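Local coordinates for Abbfa_003403 (Acinetobacter baumannii, PDB 4ZXH), which is a four-domain nonribosomal peptide synthetase that probably activates an amino acid, condenses it while bound to phosphopantetheine, and releases the product through its thioesterase domain, at residues 771-775 with 785-789; 1115-1119 with 1145-1150; 1190-1196 with 1221-1227. All coordinates share one frame; numbering follows the deposited sequence.

Contact 1: residues 771-775 with 785-789; sequences WSSAA and LGEPL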
# COMPACT_ATOMS: atom_id res chain seq x y z
N TRP A 771 -22.67 -14.27 -22.85
CA TRP A 771 -21.64 -14.70 -21.92
C TRP A 771 -20.80 -15.82 -22.54
O TRP A 771 -21.29 -16.57 -23.39
CB TRP A 771 -22.24 -15.17 -20.59
CG TRP A 771 -23.22 -14.21 -19.90
CD1 TRP A 771 -24.51 -14.49 -19.53
CD2 TRP A 771 -22.97 -12.86 -19.46
NE1 TRP A 771 -25.08 -13.39 -18.90
CE2 TRP A 771 -24.16 -12.38 -18.85
CE3 TRP A 771 -21.86 -12.00 -19.53
CZ2 TRP A 771 -24.27 -11.08 -18.33
CZ3 TRP A 771 -21.97 -10.71 -19.00
CH2 TRP A 771 -23.17 -10.27 -18.41
N SER A 772 -19.55 -15.93 -22.10
CA SER A 772 -18.66 -16.99 -22.58
C SER A 772 -18.03 -17.80 -21.44
O SER A 772 -17.58 -18.92 -21.66
CB SER A 772 -17.55 -16.41 -23.46
OG SER A 772 -17.99 -16.25 -24.81
N SER A 773 -17.99 -17.23 -20.24
CA SER A 773 -17.59 -17.99 -19.07
C SER A 773 -18.49 -17.66 -17.89
O SER A 773 -19.20 -16.65 -17.91
CB SER A 773 -16.12 -17.75 -18.71
OG SER A 773 -15.91 -16.43 -18.26
N ALA A 774 -18.44 -18.51 -16.87
CA ALA A 774 -19.37 -18.42 -15.76
C ALA A 774 -18.81 -19.10 -14.50
O ALA A 774 -18.41 -20.26 -14.54
CB ALA A 774 -20.69 -19.03 -16.14
N ALA A 775 -18.81 -18.36 -13.40
CA ALA A 775 -18.28 -18.81 -12.12
C ALA A 775 -19.37 -18.91 -11.04
O ALA A 775 -20.04 -17.92 -10.74
CB ALA A 775 -17.18 -17.84 -11.66
N LEU A 785 -13.07 -15.51 -13.48
CA LEU A 785 -13.95 -15.57 -14.65
C LEU A 785 -14.64 -16.92 -14.77
O LEU A 785 -15.54 -17.09 -15.59
CB LEU A 785 -13.16 -15.27 -15.92
CG LEU A 785 -12.53 -13.88 -15.96
CD1 LEU A 785 -11.68 -13.68 -17.21
CD2 LEU A 785 -13.59 -12.82 -15.89
N GLY A 786 -14.23 -17.88 -13.95
CA GLY A 786 -14.93 -19.15 -13.90
C GLY A 786 -14.74 -20.08 -15.07
O GLY A 786 -13.74 -20.02 -15.78
N GLU A 787 -15.73 -20.94 -15.28
CA GLU A 787 -15.69 -21.99 -16.28
C GLU A 787 -16.23 -21.52 -17.63
O GLU A 787 -17.23 -20.80 -17.69
CB GLU A 787 -16.50 -23.19 -15.79
CG GLU A 787 -15.95 -23.88 -14.55
CD GLU A 787 -16.84 -25.04 -14.09
OE1 GLU A 787 -18.07 -24.82 -13.96
OE2 GLU A 787 -16.32 -26.15 -13.86
N PRO A 788 -15.58 -21.93 -18.73
CA PRO A 788 -16.05 -21.64 -20.09
C PRO A 788 -17.34 -22.39 -20.42
O PRO A 788 -17.51 -23.54 -20.01
CB PRO A 788 -14.91 -22.15 -20.99
CG PRO A 788 -13.77 -22.48 -20.07
CD PRO A 788 -14.35 -22.74 -18.72
N LEU A 789 -18.23 -21.75 -21.17
CA LEU A 789 -19.47 -22.38 -21.64
C LEU A 789 -19.21 -23.45 -22.70
O LEU A 789 -18.06 -23.68 -23.09
CB LEU A 789 -20.42 -21.34 -22.21
CG LEU A 789 -21.40 -20.66 -21.27
CD1 LEU A 789 -20.66 -20.03 -20.13
CD2 LEU A 789 -22.15 -19.61 -22.06
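Ala774 and Glu787 form an antiparallel hydrogen-bonded pair, with Ala774 N to Glu787 O at 2.7 Å and Glu787 N to Ala774 O at 2.9 Å, while Ser773 and Pro788 make the adjoining non-hydrogen-bonded pair. Leu789 N extends the ladder with a nearly straight bond to Ser772 O (2.9 Å, 171° at the hydrogen). Proline fits position 788, since its nitrogen has no hydrogen to give and this pairing asks for none. The side chain of Ser773 adds a fourth bond. Its chi1 of 68° sets OG between the backbone N and the carbonyl carbon, from where it donates to Leu785 O at 2.8 Å, tilted 30° from the carbonyl plane. Gly786, with positive phi, brings its CA to 3.4 Å from Ala775 CB. Leu789 turns its branches toward segment 771-775: CD2 meets Trp771 O at 3.4 Å and CD1 lies 4.1 Å from Ala774 CB. The hairpin edges the large mixed sheet of the adenylation domain. Strand 756-763 flanks it on the inner side, where Ser772 and Ser773 both face Tyr763 in a classic beta bulge. Helix 641-655 covers Ala774 and Leu789 through Arg654 and Phe647, and Leu794 of strand 792-797 touches Ser773 and Pro788.

Contact 2: residues 1115-1119 with 1145-1150; sequences ATLYI and EISRQL
The carboxamide of Gln1149 receives Thr1116 OG1 at its edge, in the carbonyl plane on a lone pair of OE1 (2.9 Å, C=O...donor angle 113°), while Ala1115 CB lies over one face of the amide, 3.6 Å from NE2. In the amide plane, Gln1149 NE2 also donates to the anti lone pair of Glu1145 OE2 at 3.1 Å, fixing the amide's orientation; the same nitrogen bonds Glu1112 O. Arg1148 grips Glu1145 side-on, NE to OE1 at 3.0 Å and NH2 to the syn side of OE2, and Tyr1253 also bonds OE1. The Tyr1118 ring has Ile1146 CD1 at its edge, and its hydroxyl hydrogen-bonds His1071. The rest is aliphatic. With CG1 beside its backbone N (chi1 -82°), Ile1119 slides past Ile1146 in the opposite sense, Ile1119 CG1 to Ile1146 CG2 3.7 Å, and its CD1 reaches Leu1150 CD2 at 3.7 Å. The axes of 1115-1119 and 1145-1150 pass 9.5 Å apart at a signed crossing angle of -72°. Helix 1111-1125 leads into strand 1131-1136, and helix 1138-1152, probably just after the nucleophile elbow of this alpha/beta-hydrolase domain, makes the beta-alpha-beta crossover to strand 1157-1163; Phe1070 of strand 1067-1070 touches both Tyr1118 and Ile1146.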
# COMPACT_ATOMS: atom_id res chain seq x y z
N ALA A 1115 8.19 33.54 38.67
CA ALA A 1115 9.63 33.74 38.53
C ALA A 1115 10.46 32.74 39.35
O ALA A 1115 11.39 32.13 38.82
CB ALA A 1115 9.98 35.17 38.92
N THR A 1116 10.13 32.60 40.63
CA THR A 1116 10.77 31.60 41.48
C THR A 1116 10.68 30.21 40.86
O THR A 1116 11.67 29.49 40.80
CB THR A 1116 10.13 31.56 42.88
OG1 THR A 1116 10.28 32.83 43.52
CG2 THR A 1116 10.80 30.48 43.73
N LEU A 1117 9.49 29.84 40.41
CA LEU A 1117 9.29 28.53 39.80
C LEU A 1117 10.19 28.33 38.58
O LEU A 1117 10.83 27.28 38.45
CB LEU A 1117 7.83 28.35 39.38
CG LEU A 1117 7.58 27.00 38.72
CD1 LEU A 1117 7.78 25.93 39.78
CD2 LEU A 1117 6.19 26.90 38.09
N TYR A 1118 10.23 29.34 37.71
CA TYR A 1118 11.03 29.26 36.48
C TYR A 1118 12.52 29.26 36.79
O TYR A 1118 13.27 28.48 36.20
CB TYR A 1118 10.69 30.41 35.51
CG TYR A 1118 9.28 30.38 34.98
CD1 TYR A 1118 8.46 29.26 35.17
CD2 TYR A 1118 8.75 31.46 34.29
CE1 TYR A 1118 7.18 29.23 34.70
CE2 TYR A 1118 7.45 31.43 33.80
CZ TYR A 1118 6.67 30.32 34.02
OH TYR A 1118 5.38 30.31 33.55
N ILE A 1119 12.94 30.11 37.73
CA ILE A 1119 14.33 30.15 38.16
C ILE A 1119 14.83 28.78 38.61
O ILE A 1119 15.93 28.37 38.23
CB ILE A 1119 14.55 31.16 39.29
CG1 ILE A 1119 14.70 32.57 38.71
CG2 ILE A 1119 15.81 30.84 40.05
CD1 ILE A 1119 14.77 33.65 39.76
N GLU A 1145 11.36 40.47 36.43
CA GLU A 1145 11.18 39.96 37.79
C GLU A 1145 12.14 38.81 38.11
O GLU A 1145 12.60 38.66 39.24
CB GLU A 1145 9.72 39.52 38.02
CG GLU A 1145 9.48 38.81 39.36
CD GLU A 1145 9.77 39.70 40.58
OE1 GLU A 1145 9.76 40.95 40.44
OE2 GLU A 1145 9.99 39.15 41.68
N ILE A 1146 12.45 38.00 37.10
CA ILE A 1146 13.44 36.95 37.29
C ILE A 1146 14.81 37.57 37.57
O ILE A 1146 15.52 37.10 38.46
CB ILE A 1146 13.51 36.02 36.10
CG1 ILE A 1146 12.31 35.08 36.14
CG2 ILE A 1146 14.76 35.19 36.15
CD1 ILE A 1146 12.30 34.09 35.03
N SER A 1147 15.15 38.64 36.85
CA SER A 1147 16.39 39.36 37.13
C SER A 1147 16.41 39.89 38.55
O SER A 1147 17.41 39.76 39.24
CB SER A 1147 16.57 40.53 36.17
OG SER A 1147 16.49 40.10 34.84
N ARG A 1148 15.30 40.49 38.97
CA ARG A 1148 15.18 41.10 40.29
C ARG A 1148 15.47 40.08 41.38
O ARG A 1148 16.08 40.41 42.40
CB ARG A 1148 13.79 41.71 40.50
CG ARG A 1148 13.72 42.72 41.66
CD ARG A 1148 12.29 43.14 42.04
NE ARG A 1148 11.53 42.03 42.60
CZ ARG A 1148 11.68 41.55 43.84
NH1 ARG A 1148 12.57 42.09 44.66
NH2 ARG A 1148 10.93 40.53 44.25
N GLN A 1149 15.06 38.83 41.15
CA GLN A 1149 15.26 37.77 42.14
C GLN A 1149 16.67 37.18 42.09
O GLN A 1149 17.24 36.87 43.14
CB GLN A 1149 14.23 36.65 41.94
CG GLN A 1149 12.79 37.07 42.19
CD GLN A 1149 11.86 35.87 42.39
OE1 GLN A 1149 12.31 34.75 42.61
NE2 GLN A 1149 10.56 36.12 42.30
N LEU A 1150 17.24 37.03 40.89
CA LEU A 1150 18.59 36.49 40.73
C LEU A 1150 19.62 37.38 41.45
O LEU A 1150 20.57 36.86 42.05
CB LEU A 1150 18.95 36.33 39.25
CG LEU A 1150 18.19 35.26 38.44
CD1 LEU A 1150 18.55 35.32 36.94
CD2 LEU A 1150 18.39 33.86 38.98

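Contact 3: residues 1190-1196 with 1221-1227; sequences LAAPYGK and AKAINVL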
# COMPACT_ATOMS: atom_id res chain seq x y z
N LEU A 1190 -5.09 34.94 20.05
CA LEU A 1190 -4.86 33.58 19.60
C LEU A 1190 -4.37 33.54 18.15
O LEU A 1190 -3.52 32.74 17.79
CB LEU A 1190 -6.15 32.79 19.73
CG LEU A 1190 -6.15 31.29 19.90
CD1 LEU A 1190 -5.19 30.89 20.99
CD2 LEU A 1190 -7.58 30.90 20.25
N ALA A 1191 -4.95 34.39 17.30
CA ALA A 1191 -4.67 34.36 15.87
C ALA A 1191 -3.52 35.26 15.45
O ALA A 1191 -2.84 34.99 14.45
CB ALA A 1191 -5.91 34.74 15.10
N ALA A 1192 -3.30 36.34 16.20
CA ALA A 1192 -2.29 37.33 15.83
C ALA A 1192 -0.88 36.74 15.70
O ALA A 1192 -0.11 37.16 14.84
CB ALA A 1192 -2.30 38.47 16.80
N PRO A 1193 -0.52 35.75 16.53
CA PRO A 1193 0.84 35.27 16.33
C PRO A 1193 1.06 34.62 14.99
O PRO A 1193 2.23 34.51 14.64
CB PRO A 1193 1.03 34.26 17.45
CG PRO A 1193 0.14 34.75 18.52
CD PRO A 1193 -1.09 35.21 17.78
N TYR A 1194 -0.01 34.24 14.28
CA TYR A 1194 0.07 33.64 12.93
C TYR A 1194 -0.28 34.66 11.83
O TYR A 1194 -0.56 34.30 10.69
CB TYR A 1194 -0.88 32.42 12.82
CG TYR A 1194 -0.63 31.36 13.86
CD1 TYR A 1194 0.15 30.24 13.59
CD2 TYR A 1194 -1.15 31.49 15.14
CE1 TYR A 1194 0.40 29.28 14.58
CE2 TYR A 1194 -0.90 30.54 16.13
CZ TYR A 1194 -0.13 29.44 15.85
OH TYR A 1194 0.10 28.51 16.85
N GLY A 1195 -0.28 35.94 12.17
CA GLY A 1195 -0.61 36.97 11.19
C GLY A 1195 -2.05 36.93 10.68
O GLY A 1195 -2.35 37.38 9.57
N LYS A 1196 -2.95 36.40 11.51
CA LYS A 1196 -4.36 36.33 11.17
C LYS A 1196 -5.20 37.15 12.13
O LYS A 1196 -4.88 37.24 13.31
CB LYS A 1196 -4.83 34.88 11.18
CG LYS A 1196 -4.05 34.02 10.21
CD LYS A 1196 -4.38 32.55 10.33
CE LYS A 1196 -3.83 31.80 9.12
NZ LYS A 1196 -3.89 30.32 9.28
N ALA A 1221 -11.63 29.39 15.99
CA ALA A 1221 -10.17 29.24 16.03
C ALA A 1221 -9.70 28.07 15.17
O ALA A 1221 -8.73 28.19 14.42
CB ALA A 1221 -9.70 29.07 17.43
N LYS A 1222 -10.39 26.94 15.28
CA LYS A 1222 -10.13 25.81 14.41
C LYS A 1222 -10.34 26.15 12.94
O LYS A 1222 -9.55 25.75 12.07
CB LYS A 1222 -11.02 24.64 14.78
CG LYS A 1222 -10.55 23.84 15.97
CD LYS A 1222 -11.54 22.73 16.22
CE LYS A 1222 -11.30 22.04 17.53
NZ LYS A 1222 -12.28 20.93 17.64
N ALA A 1223 -11.41 26.88 12.65
CA ALA A 1223 -11.77 27.20 11.28
C ALA A 1223 -10.69 27.98 10.53
O ALA A 1223 -10.67 28.00 9.31
CB ALA A 1223 -13.03 27.96 11.26
N ILE A 1224 -9.79 28.64 11.26
CA ILE A 1224 -8.70 29.34 10.60
C ILE A 1224 -7.36 28.70 10.91
O ILE A 1224 -6.33 29.29 10.61
CB ILE A 1224 -8.61 30.84 10.99
CG1 ILE A 1224 -8.49 31.00 12.51
CG2 ILE A 1224 -9.75 31.61 10.41
CD1 ILE A 1224 -8.25 32.41 12.93
N ASN A 1225 -7.38 27.51 11.50
CA ASN A 1225 -6.19 26.68 11.68
C ASN A 1225 -5.15 27.21 12.67
O ASN A 1225 -3.96 27.00 12.47
CB ASN A 1225 -5.52 26.47 10.32
CG ASN A 1225 -5.10 25.04 10.06
OD1 ASN A 1225 -5.41 24.12 10.84
ND2 ASN A 1225 -4.41 24.84 8.95
N VAL A 1226 -5.59 27.91 13.72
CA VAL A 1226 -4.69 28.28 14.81
C VAL A 1226 -4.84 27.38 16.08
O VAL A 1226 -4.15 27.60 17.10
CB VAL A 1226 -4.87 29.75 15.22
CG1 VAL A 1226 -4.69 30.64 14.01
CG2 VAL A 1226 -6.22 29.97 15.84
N LEU A 1227 -5.74 26.40 15.99
CA LEU A 1227 -5.81 25.27 16.91
C LEU A 1227 -6.04 23.98 16.12
O LEU A 1227 -6.65 24.02 15.05
CB LEU A 1227 -6.92 25.45 17.95
CG LEU A 1227 -6.63 26.46 19.04
CD1 LEU A 1227 -7.81 26.56 20.00
CD2 LEU A 1227 -5.34 26.08 19.76
O HOH W 1 -2.28 28.21 18.93
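Lys1196 and Ile1224 link two helix ends that are both finished by a Schellman motif, with Gly1195 and Asn1225 as the respective C-prime residues of positive phi. Lys1196 NZ donates to Ile1224 O over 3.0 Å, meeting the carbonyl nearly head-on at a C=O...donor angle of 166°. CG stands beside the backbone N (chi1 -59°) and the chain is extended beyond it, which carries the ammonium across to the other turn. A positive charge beside the C-terminal end of helix 1210-1223 would be expected to suit the dipole there. Val1226 packs against both Tyr1194 and Lys1196. Its CG1 approaches the Tyr1194 ring obliquely, 3.8 Å from CD2, and the aliphatic part of Lys1196 slides past it in the opposite direction, CD to CG1 4.2 Å. Further along, Ile1224 CD1 touches Ala1191 CB at 4.0 Å, and Leu1190 CD2 packs on Ala1221 CB, also at 4.0 Å; Leu1190 borders Val1226 and Leu1227 as well. One water donates both to Val1226 O at 2.7 Å and to Tyr1194 OH at 3.2 Å, a longer bond, bridging the segments on the side away from the lysine. Within segment 1190-1196, Ala1191 O is held by two amides, Tyr1194 N and Lys1196 N, arriving from opposite faces of its plane. Both turns belong to the helices inserted between strands 1157-1163 and 1262-1267, the usual site of the lid in thioesterases of the alpha/beta-hydrolase fold. Tyr1194 meets the Phe1078 ring and bonds Pro974 O through its hydroxyl, and Asn1225 OD1 accepts from Arg975, so the lid is bonded to the chain leading into helix 977-990 of the carrier domain. Leu1227 also touches Phe1236 and Tyr1239 of helix 1233-1251.

How the contacts relate
Contact 1 belongs to the adenylation domain and contacts 2 and 3 to the thioesterase, on opposite sides of the chain's centre; the centres of contacts 1 and 2 are about 84 Å apart. Contacts 1 and 2 are mostly buried, whereas contact 3 is only partly so. No element is shared: a hairpin at a sheet edge, two helices packed together beside the central sheet of the hydrolase, and two helix ends in the lid. Main-chain hydrogen bonding dominates contact 1. Contact 2 joins aliphatic side chains under a polar rim, and contact 3 adds a lysine and a water to apolar packing. The last two lie about 16 Å apart at their nearest atoms without touching.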